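Long-range contacts in chlorite Dismutase (Nitrobacter winogradskyi, PDB 3QPI), which is a dimeric heme b enzyme that converts chlorite to chloride and molecular oxygen: residues S112-A117 against E166-V171; P21-S26 against E172-I177; W50-V55 against E137-L142. All blocks are in the same frame, centred on the assembly; numbering follows the deposited sequence.

Contact 1: S112-A117 against E166-V171. With HEM (protoporphyrin IX containing Fe), chain C.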
# COMPACT_ATOMS: atom_id res chain seq x y z
N SER A 112 -2.41 1.73 -17.17
CA SER A 112 -2.73 2.44 -15.92
C SER A 112 -1.65 3.44 -15.55
O SER A 112 -1.89 4.28 -14.71
CB SER A 112 -2.95 1.45 -14.77
OG SER A 112 -3.95 0.49 -15.09
N HIS A 113 -0.48 3.37 -16.17
CA HIS A 113 0.62 4.29 -15.84
C HIS A 113 0.86 4.42 -14.33
O HIS A 113 1.12 5.52 -13.81
CB HIS A 113 0.35 5.66 -16.41
CG HIS A 113 0.06 5.65 -17.88
ND1 HIS A 113 1.02 5.35 -18.82
CD2 HIS A 113 -1.09 5.88 -18.56
CE1 HIS A 113 0.48 5.41 -20.03
NE2 HIS A 113 -0.80 5.72 -19.90
N HIS A 114 0.78 3.29 -13.63
CA HIS A 114 0.94 3.26 -12.18
C HIS A 114 2.19 4.00 -11.76
O HIS A 114 2.16 4.77 -10.80
CB HIS A 114 1.04 1.81 -11.70
CG HIS A 114 0.93 1.65 -10.22
ND1 HIS A 114 -0.03 0.86 -9.63
CD2 HIS A 114 1.67 2.17 -9.21
CE1 HIS A 114 0.12 0.90 -8.31
NE2 HIS A 114 1.14 1.69 -8.04
N ILE A 115 3.28 3.77 -12.46
CA ILE A 115 4.53 4.38 -12.07
C ILE A 115 4.58 5.81 -12.56
O ILE A 115 4.75 6.73 -11.76
CB ILE A 115 5.73 3.60 -12.59
CG1 ILE A 115 5.73 2.19 -11.99
CG2 ILE A 115 7.03 4.31 -12.21
CD1 ILE A 115 6.90 1.29 -12.43
N ALA A 116 4.39 5.99 -13.87
CA ALA A 116 4.63 7.27 -14.51
C ALA A 116 3.71 8.35 -13.95
O ALA A 116 4.13 9.50 -13.77
CB ALA A 116 4.45 7.16 -16.02
N ALA A 117 2.47 8.00 -13.67
CA ALA A 117 1.53 8.97 -13.15
C ALA A 117 1.71 9.22 -11.65
O ALA A 117 1.17 10.18 -11.11
CB ALA A 117 0.10 8.56 -13.44
N GLU A 166 -7.53 1.07 -15.00
CA GLU A 166 -7.86 -0.28 -15.44
C GLU A 166 -7.24 -1.31 -14.47
O GLU A 166 -7.86 -2.34 -14.16
CB GLU A 166 -7.36 -0.52 -16.87
CG GLU A 166 -7.73 -1.89 -17.45
CD GLU A 166 -7.31 -2.05 -18.91
OE1 GLU A 166 -7.27 -1.03 -19.63
OE2 GLU A 166 -7.00 -3.19 -19.35
N GLU A 167 -6.03 -1.03 -13.99
CA GLU A 167 -5.43 -1.89 -12.99
C GLU A 167 -6.41 -2.14 -11.84
O GLU A 167 -6.57 -3.27 -11.39
CB GLU A 167 -4.13 -1.32 -12.44
CG GLU A 167 -3.61 -2.14 -11.24
CD GLU A 167 -2.23 -1.70 -10.74
OE1 GLU A 167 -1.75 -0.64 -11.19
OE2 GLU A 167 -1.62 -2.43 -9.92
N TRP A 168 -7.09 -1.09 -11.38
CA TRP A 168 -7.94 -1.23 -10.21
C TRP A 168 -9.24 -1.99 -10.44
O TRP A 168 -9.88 -2.40 -9.47
CB TRP A 168 -8.22 0.12 -9.53
CG TRP A 168 -7.48 0.18 -8.18
CD1 TRP A 168 -8.02 0.02 -6.93
CD2 TRP A 168 -6.06 0.35 -7.99
NE1 TRP A 168 -7.02 0.12 -5.96
CE2 TRP A 168 -5.82 0.32 -6.59
CE3 TRP A 168 -4.98 0.55 -8.86
CZ2 TRP A 168 -4.54 0.49 -6.05
CZ3 TRP A 168 -3.71 0.72 -8.32
CH2 TRP A 168 -3.50 0.68 -6.93
N THR A 169 -9.62 -2.21 -11.71
CA THR A 169 -10.82 -2.98 -12.00
C THR A 169 -10.61 -4.42 -11.57
O THR A 169 -11.58 -5.16 -11.42
CB THR A 169 -11.22 -2.96 -13.50
OG1 THR A 169 -10.19 -3.58 -14.28
CG2 THR A 169 -11.45 -1.54 -14.00
N TYR A 170 -9.36 -4.81 -11.36
CA TYR A 170 -9.05 -6.15 -10.88
C TYR A 170 -8.97 -6.28 -9.34
O TYR A 170 -8.73 -7.38 -8.82
CB TYR A 170 -7.72 -6.63 -11.48
CG TYR A 170 -7.77 -6.80 -12.98
CD1 TYR A 170 -8.18 -8.01 -13.55
CD2 TYR A 170 -7.40 -5.76 -13.83
CE1 TYR A 170 -8.23 -8.18 -14.94
CE2 TYR A 170 -7.46 -5.92 -15.23
CZ TYR A 170 -7.87 -7.13 -15.77
OH TYR A 170 -7.91 -7.27 -17.13
N VAL A 171 -9.14 -5.18 -8.61
CA VAL A 171 -9.12 -5.27 -7.14
C VAL A 171 -10.47 -5.73 -6.60
O VAL A 171 -11.49 -5.15 -6.90
CB VAL A 171 -8.74 -3.93 -6.49
CG1 VAL A 171 -8.89 -3.99 -4.97
CG2 VAL A 171 -7.33 -3.56 -6.88
CHA HEM C . 3.30 -1.57 -7.02
CHB HEM C . 5.05 2.87 -7.35
CHC HEM C . 1.29 4.55 -4.77
CHD HEM C . -0.54 0.19 -4.72
C1A HEM C . 4.06 -0.48 -7.29
C2A HEM C . 5.32 -0.59 -8.01
C3A HEM C . 5.86 0.65 -8.12
C4A HEM C . 4.91 1.55 -7.45
CMA HEM C . 7.20 1.01 -8.84
CAA HEM C . 5.82 -1.93 -8.56
CBA HEM C . 6.84 -2.63 -7.67
CGA HEM C . 7.34 -3.82 -8.47
O1A HEM C . 7.00 -4.94 -8.06
O2A HEM C . 8.05 -3.65 -9.51
C1B HEM C . 4.17 3.63 -6.66
C2B HEM C . 4.43 5.02 -6.37
C3B HEM C . 3.43 5.46 -5.63
C4B HEM C . 2.47 4.39 -5.45
CMB HEM C . 5.67 5.86 -6.78
CAB HEM C . 3.33 6.92 -5.12
CBB HEM C . 3.10 7.14 -3.82
C1C HEM C . 0.43 3.54 -4.54
C2C HEM C . -0.83 3.58 -3.80
C3C HEM C . -1.30 2.33 -3.78
C4C HEM C . -0.37 1.51 -4.53
CMC HEM C . -1.42 4.83 -3.12
CAC HEM C . -2.59 1.75 -3.17
CBC HEM C . -3.66 2.55 -3.03
C1D HEM C . 0.31 -0.69 -5.27
C2D HEM C . 0.03 -2.10 -5.38
C3D HEM C . 1.26 -2.63 -6.10
C4D HEM C . 2.10 -1.49 -6.36
CMD HEM C . -1.19 -2.95 -4.88
CAD HEM C . 1.55 -4.09 -6.50
CBD HEM C . 1.06 -4.23 -7.95
CGD HEM C . 1.14 -5.68 -8.37
O1D HEM C . 2.24 -6.26 -8.23
O2D HEM C . 0.12 -6.25 -8.83
NA HEM C . 3.82 0.85 -6.92
NB HEM C . 2.96 3.25 -6.09
NC HEM C . 0.68 2.27 -4.97
ND HEM C . 1.53 -0.35 -5.88
FE HEM C . 2.05 1.47 -6.06

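Contact 2: P21-S26 against E172-I177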
# COMPACT_ATOMS: atom_id res chain seq x y z
N PRO A 21 -14.29 1.00 4.69
CA PRO A 21 -14.44 0.03 3.60
C PRO A 21 -14.06 0.64 2.27
O PRO A 21 -14.21 1.85 2.11
CB PRO A 21 -15.94 -0.29 3.61
CG PRO A 21 -16.42 0.12 4.96
CD PRO A 21 -15.59 1.31 5.32
N VAL A 22 -13.54 -0.16 1.34
CA VAL A 22 -13.38 0.33 -0.03
C VAL A 22 -14.03 -0.62 -1.04
O VAL A 22 -14.95 -0.22 -1.76
CB VAL A 22 -11.92 0.55 -0.40
CG1 VAL A 22 -11.84 1.02 -1.85
CG2 VAL A 22 -11.28 1.53 0.57
N ILE A 23 -13.55 -1.86 -1.13
CA ILE A 23 -14.34 -2.88 -1.77
C ILE A 23 -14.26 -4.18 -0.99
O ILE A 23 -13.22 -4.50 -0.41
CB ILE A 23 -14.01 -3.08 -3.28
CG1 ILE A 23 -14.91 -4.17 -3.86
CG2 ILE A 23 -12.56 -3.43 -3.50
CD1 ILE A 23 -14.98 -4.20 -5.40
N GLY A 24 -15.37 -4.91 -0.96
CA GLY A 24 -15.45 -6.14 -0.20
C GLY A 24 -15.35 -5.87 1.29
O GLY A 24 -15.52 -4.75 1.75
N GLU A 25 -15.05 -6.90 2.06
CA GLU A 25 -15.15 -6.84 3.50
C GLU A 25 -14.07 -5.95 4.12
O GLU A 25 -12.90 -6.00 3.74
CB GLU A 25 -15.08 -8.26 4.05
CG GLU A 25 -15.23 -8.38 5.54
CD GLU A 25 -15.05 -9.82 5.99
OE1 GLU A 25 -14.68 -10.05 7.16
OE2 GLU A 25 -15.26 -10.73 5.16
N SER A 26 -14.47 -5.12 5.07
CA SER A 26 -13.58 -4.19 5.74
C SER A 26 -12.89 -4.89 6.91
O SER A 26 -12.80 -6.12 6.95
CB SER A 26 -14.39 -2.98 6.21
OG SER A 26 -13.57 -1.94 6.70
N GLU A 172 -10.47 -6.78 -5.79
CA GLU A 172 -11.72 -7.34 -5.31
C GLU A 172 -11.90 -7.20 -3.80
O GLU A 172 -12.98 -7.44 -3.27
CB GLU A 172 -11.85 -8.82 -5.71
CG GLU A 172 -10.89 -9.76 -4.99
CD GLU A 172 -11.08 -11.21 -5.42
OE1 GLU A 172 -10.76 -12.13 -4.63
OE2 GLU A 172 -11.56 -11.44 -6.55
N ARG A 173 -10.82 -6.84 -3.10
CA ARG A 173 -10.95 -6.45 -1.71
C ARG A 173 -9.90 -5.38 -1.40
O ARG A 173 -8.76 -5.49 -1.82
CB ARG A 173 -10.81 -7.64 -0.76
CG ARG A 173 -11.15 -7.31 0.68
CD ARG A 173 -11.04 -8.51 1.63
NE ARG A 173 -11.37 -8.13 3.00
CZ ARG A 173 -11.05 -8.81 4.11
NH1 ARG A 173 -10.38 -9.95 4.02
NH2 ARG A 173 -11.40 -8.34 5.31
N GLU A 174 -10.32 -4.37 -0.64
CA GLU A 174 -9.47 -3.23 -0.34
C GLU A 174 -10.03 -2.48 0.85
O GLU A 174 -11.23 -2.23 0.92
CB GLU A 174 -9.40 -2.30 -1.55
CG GLU A 174 -8.56 -1.06 -1.37
CD GLU A 174 -8.34 -0.34 -2.67
OE1 GLU A 174 -9.15 -0.54 -3.59
OE2 GLU A 174 -7.35 0.40 -2.81
N VAL A 175 -9.16 -2.12 1.78
CA VAL A 175 -9.61 -1.43 2.98
C VAL A 175 -8.74 -0.20 3.18
O VAL A 175 -7.54 -0.22 2.89
CB VAL A 175 -9.51 -2.34 4.23
CG1 VAL A 175 -10.08 -1.63 5.46
CG2 VAL A 175 -10.22 -3.68 3.98
N ASP A 176 -9.37 0.87 3.64
CA ASP A 176 -8.68 2.12 3.89
C ASP A 176 -8.39 2.30 5.40
O ASP A 176 -9.30 2.54 6.20
CB ASP A 176 -9.53 3.28 3.36
CG ASP A 176 -9.04 3.81 2.03
OD1 ASP A 176 -7.88 3.53 1.65
OD2 ASP A 176 -9.80 4.53 1.35
N ILE A 177 -7.12 2.16 5.79
CA ILE A 177 -6.70 2.47 7.15
C ILE A 177 -5.83 3.73 7.17
O ILE A 177 -4.88 3.84 6.39
CB ILE A 177 -5.93 1.28 7.77
CG1 ILE A 177 -6.77 0.01 7.68
CG2 ILE A 177 -5.57 1.58 9.23
CD1 ILE A 177 -6.03 -1.23 8.01
O HOH W 1 -12.51 4.39 1.92
O HOH W 2 -13.53 -2.69 2.44

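Contact 3: W50-V55 against E137-L142. With HEM (protoporphyrin IX containing Fe), chain C.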
# COMPACT_ATOMS: atom_id res chain seq x y z
N TRP A 50 -7.48 -7.40 14.47
CA TRP A 50 -6.98 -8.02 13.25
C TRP A 50 -5.48 -7.98 13.25
O TRP A 50 -4.88 -7.18 13.99
CB TRP A 50 -7.51 -7.32 11.98
CG TRP A 50 -7.51 -5.81 12.01
CD1 TRP A 50 -8.55 -5.01 12.35
CD2 TRP A 50 -6.43 -4.93 11.66
NE1 TRP A 50 -8.19 -3.69 12.25
CE2 TRP A 50 -6.90 -3.61 11.82
CE3 TRP A 50 -5.12 -5.13 11.22
CZ2 TRP A 50 -6.10 -2.50 11.56
CZ3 TRP A 50 -4.33 -4.03 10.96
CH2 TRP A 50 -4.83 -2.73 11.13
N GLN A 51 -4.89 -8.84 12.44
CA GLN A 51 -3.44 -8.90 12.26
C GLN A 51 -3.14 -9.35 10.84
O GLN A 51 -3.76 -10.28 10.33
CB GLN A 51 -2.84 -9.90 13.25
CG GLN A 51 -1.32 -9.85 13.31
CD GLN A 51 -0.78 -10.73 14.42
OE1 GLN A 51 -0.93 -11.96 14.37
NE2 GLN A 51 -0.17 -10.12 15.42
N LEU A 52 -2.18 -8.69 10.21
CA LEU A 52 -1.91 -8.86 8.80
C LEU A 52 -0.41 -8.94 8.58
O LEU A 52 0.34 -8.22 9.21
CB LEU A 52 -2.45 -7.65 8.06
CG LEU A 52 -3.97 -7.48 8.07
CD1 LEU A 52 -4.33 -6.22 7.34
CD2 LEU A 52 -4.65 -8.67 7.42
N ARG A 53 0.03 -9.81 7.68
CA ARG A 53 1.47 -10.03 7.47
C ARG A 53 1.84 -9.98 6.01
O ARG A 53 1.05 -10.38 5.13
CB ARG A 53 1.89 -11.39 8.04
CG ARG A 53 1.44 -11.58 9.46
CD ARG A 53 1.69 -12.98 9.98
NE ARG A 53 1.16 -13.13 11.33
CZ ARG A 53 1.88 -13.51 12.39
NH1 ARG A 53 3.17 -13.81 12.27
NH2 ARG A 53 1.30 -13.62 13.58
N GLY A 54 3.05 -9.51 5.74
CA GLY A 54 3.53 -9.42 4.37
C GLY A 54 5.04 -9.34 4.31
O GLY A 54 5.71 -9.20 5.34
N VAL A 55 5.58 -9.39 3.10
CA VAL A 55 7.02 -9.50 2.93
C VAL A 55 7.48 -8.49 1.91
O VAL A 55 6.94 -8.43 0.81
CB VAL A 55 7.39 -10.93 2.42
CG1 VAL A 55 8.86 -11.01 2.09
CG2 VAL A 55 7.03 -11.98 3.45
N GLU A 137 -2.26 -15.14 2.97
CA GLU A 137 -3.01 -14.07 3.62
C GLU A 137 -4.25 -13.75 2.81
O GLU A 137 -4.28 -13.98 1.60
CB GLU A 137 -2.13 -12.83 3.78
CG GLU A 137 -1.10 -13.00 4.90
CD GLU A 137 -1.67 -12.66 6.28
OE1 GLU A 137 -2.23 -11.56 6.47
OE2 GLU A 137 -1.55 -13.50 7.19
N PRO A 138 -5.29 -13.23 3.48
CA PRO A 138 -6.53 -12.80 2.81
C PRO A 138 -6.36 -11.57 1.90
O PRO A 138 -7.30 -11.19 1.19
CB PRO A 138 -7.46 -12.47 3.98
CG PRO A 138 -6.53 -12.12 5.11
CD PRO A 138 -5.32 -13.00 4.93
N PHE A 139 -5.20 -10.94 1.92
CA PHE A 139 -4.91 -9.90 0.93
C PHE A 139 -3.71 -10.35 0.14
O PHE A 139 -3.04 -11.30 0.53
CB PHE A 139 -4.64 -8.56 1.62
CG PHE A 139 -5.85 -8.01 2.31
CD1 PHE A 139 -6.80 -7.26 1.61
CD2 PHE A 139 -6.06 -8.27 3.68
CE1 PHE A 139 -7.93 -6.76 2.25
CE2 PHE A 139 -7.19 -7.77 4.34
CZ PHE A 139 -8.13 -7.01 3.62
N ASP A 140 -3.45 -9.67 -0.98
CA ASP A 140 -2.30 -9.96 -1.82
C ASP A 140 -1.16 -9.00 -1.52
O ASP A 140 0.01 -9.35 -1.63
CB ASP A 140 -2.67 -9.87 -3.31
CG ASP A 140 -3.66 -10.95 -3.74
OD1 ASP A 140 -3.75 -11.96 -3.02
OD2 ASP A 140 -4.33 -10.78 -4.78
N PHE A 141 -1.50 -7.76 -1.17
CA PHE A 141 -0.47 -6.79 -0.86
C PHE A 141 -0.86 -6.01 0.38
O PHE A 141 -2.04 -5.85 0.66
CB PHE A 141 -0.30 -5.81 -2.03
CG PHE A 141 -0.19 -6.47 -3.36
CD1 PHE A 141 1.02 -7.03 -3.77
CD2 PHE A 141 -1.29 -6.54 -4.22
CE1 PHE A 141 1.13 -7.66 -5.03
CE2 PHE A 141 -1.18 -7.17 -5.46
CZ PHE A 141 0.03 -7.71 -5.87
N LEU A 142 0.14 -5.55 1.12
CA LEU A 142 -0.06 -4.53 2.14
C LEU A 142 0.74 -3.33 1.66
O LEU A 142 1.95 -3.41 1.47
CB LEU A 142 0.43 -5.00 3.50
CG LEU A 142 -0.16 -6.34 4.00
CD1 LEU A 142 0.42 -6.74 5.37
CD2 LEU A 142 -1.67 -6.24 4.10
CHA HEM C . 3.30 -1.57 -7.02
CHB HEM C . 5.05 2.87 -7.35
CHC HEM C . 1.29 4.55 -4.77
CHD HEM C . -0.54 0.19 -4.72
C1A HEM C . 4.06 -0.48 -7.29
C2A HEM C . 5.32 -0.59 -8.01
C3A HEM C . 5.86 0.65 -8.12
C4A HEM C . 4.91 1.55 -7.45
CMA HEM C . 7.20 1.01 -8.84
CAA HEM C . 5.82 -1.93 -8.56
CBA HEM C . 6.84 -2.63 -7.67
CGA HEM C . 7.34 -3.82 -8.47
O1A HEM C . 7.00 -4.94 -8.06
O2A HEM C . 8.05 -3.65 -9.51
C1B HEM C . 4.17 3.63 -6.66
C2B HEM C . 4.43 5.02 -6.37
C3B HEM C . 3.43 5.46 -5.63
C4B HEM C . 2.47 4.39 -5.45
CMB HEM C . 5.67 5.86 -6.78
CAB HEM C . 3.33 6.92 -5.12
CBB HEM C . 3.10 7.14 -3.82
C1C HEM C . 0.43 3.54 -4.54
C2C HEM C . -0.83 3.58 -3.80
C3C HEM C . -1.30 2.33 -3.78
C4C HEM C . -0.37 1.51 -4.53
CMC HEM C . -1.42 4.83 -3.12
CAC HEM C . -2.59 1.75 -3.17
CBC HEM C . -3.66 2.55 -3.03
C1D HEM C . 0.31 -0.69 -5.27
C2D HEM C . 0.03 -2.10 -5.38
C3D HEM C . 1.26 -2.63 -6.10
C4D HEM C . 2.10 -1.49 -6.36
CMD HEM C . -1.19 -2.95 -4.88
CAD HEM C . 1.55 -4.09 -6.50
CBD HEM C . 1.06 -4.23 -7.95
CGD HEM C . 1.14 -5.68 -8.37
O1D HEM C . 2.24 -6.26 -8.23
O2D HEM C . 0.12 -6.25 -8.83
NA HEM C . 3.82 0.85 -6.92
NB HEM C . 2.96 3.25 -6.09
NC HEM C . 0.68 2.27 -4.97
ND HEM C . 1.53 -0.35 -5.88
FE HEM C . 2.05 1.47 -6.06

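Contact 1: S112-A117 against E166-V171
The imidazole ring of His114 has Glu167 OE1 at one edge and in its plane, and the ring of Phe108 stacks on it. In the ring of Trp168, Val171 CG2 sits over the outer part of one face, 3.6 Å from the plane. The edge of Trp168 is turned to His114 and to the heme. The edges of the two rings meet, and neither ring lies across the other.

This is the proximal side of the heme in the chlorite dismutase fold. His114 is the axial ligand, and its NE2 binds HEM FE at 2.2 Å. CG of His114 stands anti to the backbone N (chi1 -169°), which sends the ring to the iron. The other nitrogen, ND1, donates to Glu167 OE1 at 2.8 Å in a nearly straight bond (170°). The donor comes from above the carboxylate plane, which is turned 46° from the ring. This His-carboxylate bond fixes the rotation of the imidazole. It probably also gives the ligand some imidazolate character.

Glu167 reaches the ring with an extended chain, CG anti to the backbone N. Its second oxygen, OE2, forms a salt bridge with Lys92, which also bonds to the heme. The lysine charge would be expected to moderate the pull of the carboxylate on the ND1 proton.

Trp168 packs its six-membered ring against the heme edge, CZ2 lying 3.7 Å from HEM CAC. Ile115 CD1 touches the methyl HEM CMA at 3.6 Å.

The backbone of Glu167 is held as well. Ser112 OG, placed beside its own backbone N, accepts the Glu167 N-H at 2.8 Å and also bonds to Ile107 O.

Contact 2: P21-S26 against E172-I177
Backbone hydrogen bonds join strand 14-23 to strand 171-181 in antiparallel fashion. Ile23 N donates to Glu174 O at 3.1 Å, and Glu174 N returns a bond to Ile23 O at 2.9 Å. Both bonds lie on carbonyl lone pairs. Val22 N also points to Glu174 O, but that bond is weak. Its N-H has a better acceptor in a water, which donates in turn toward Glu174 O or Gly24 O.

Charged groups act beyond the end of strand 14-23. The Arg173 chain is extended from CG to NE. NE donates to Glu25 O at 2.7 Å, and NH2 donates to Ser26 O at 3.1 Å. Both oxygens lie in the guanidinium plane, so the group is gripped edge-on and two carbonyls fix its plane. The Glu25 carboxylate runs alongside as an opposite charge without a salt bridge.

In van der Waals packing, the Val22 methyls rest on two carboxylates. CG1 lies 3.6 Å from Glu174 OE1, and CG2 lies 3.4 Å from Asp176 OD2. Arg163 meets the charge of both acids. Ile23 CG2 rests 3.9 Å from Glu174 CB. On the opposite face of the sheet from these two, Val175 CG1 meets Ser26 OG.

Gly24 takes positive phi, which favours glycine, where the chain turns out of the strand. Val22 and Ile23 stand opposite the single Glu174, a classic beta bulge of an antiparallel sheet.

Contact 3: W50-V55 against E137-L142
Leu52 and Glu137 carry the first shell. Glu137 OE1 accepts the backbone N-H of Arg53 at 3.1 Å in a nearly straight bond (165°). The donor stands well above the carboxylate plane. The Glu137 chain is bent at chi2 (-84°), which turns the carboxylate back to this N-H. Glu137 CG also lies 3.4 Å from Arg53 O.

Leu52 CD2 reaches the edge of the Phe139 ring, 4.0 Å from Phe139 CD2. Leu52 CD1 lies 4.2 Å from Leu142 CD2, and Leu52 CB packs 4.0 Å from Leu142 CD1. That last methyl presses on the backbone, 3.6 Å from Arg53 C, and packs close against Gly54 N.

Next, Arg53 turns its tip away and bonds through NH2 to Gln51 OE1. Leu52, Phe139 and Leu142 all touch Pro89 of strand 84-92. Segment 137-142 then goes on to the heme. Asp140 OD2 accepts from Lys92 N and Trp97 NE1. One face of the Phe141 ring has Asp140 CB. Its opposite face has HEM CAD, 3.8 Å above the ring centre. Phe141 CZ comes 3.3 Å from HEM O2D of the same propionate.

No backbone-to-backbone hydrogen bond joins the two segments. Side chains bring the two ends of the strand order together, consistent with the closing of an alpha-beta barrel, as in the dimeric alpha-beta barrel clan of this family.

In the fold
Contact 1 is buried at the heme, contact 3 is partly buried, and contact 2 lies at the surface. Contacts 2 and 3 belong to the same antiparallel sheet, whereas contact 1 joins two loops that follow helices. Their chemistry differs accordingly. Contact 1 is a relay from metal to ring to acid, contact 2 is backbone pairing with charge and water, and contact 3 is mostly apolar packing. Contacts 1 and 2 meet through a probable hydrogen bond from Trp168 NE1 to Glu174 OE2. Contacts 2 and 3 meet where Arg173 and Val175 pack on Phe139. Contacts 1 and 3 do not touch, but both reach the heme.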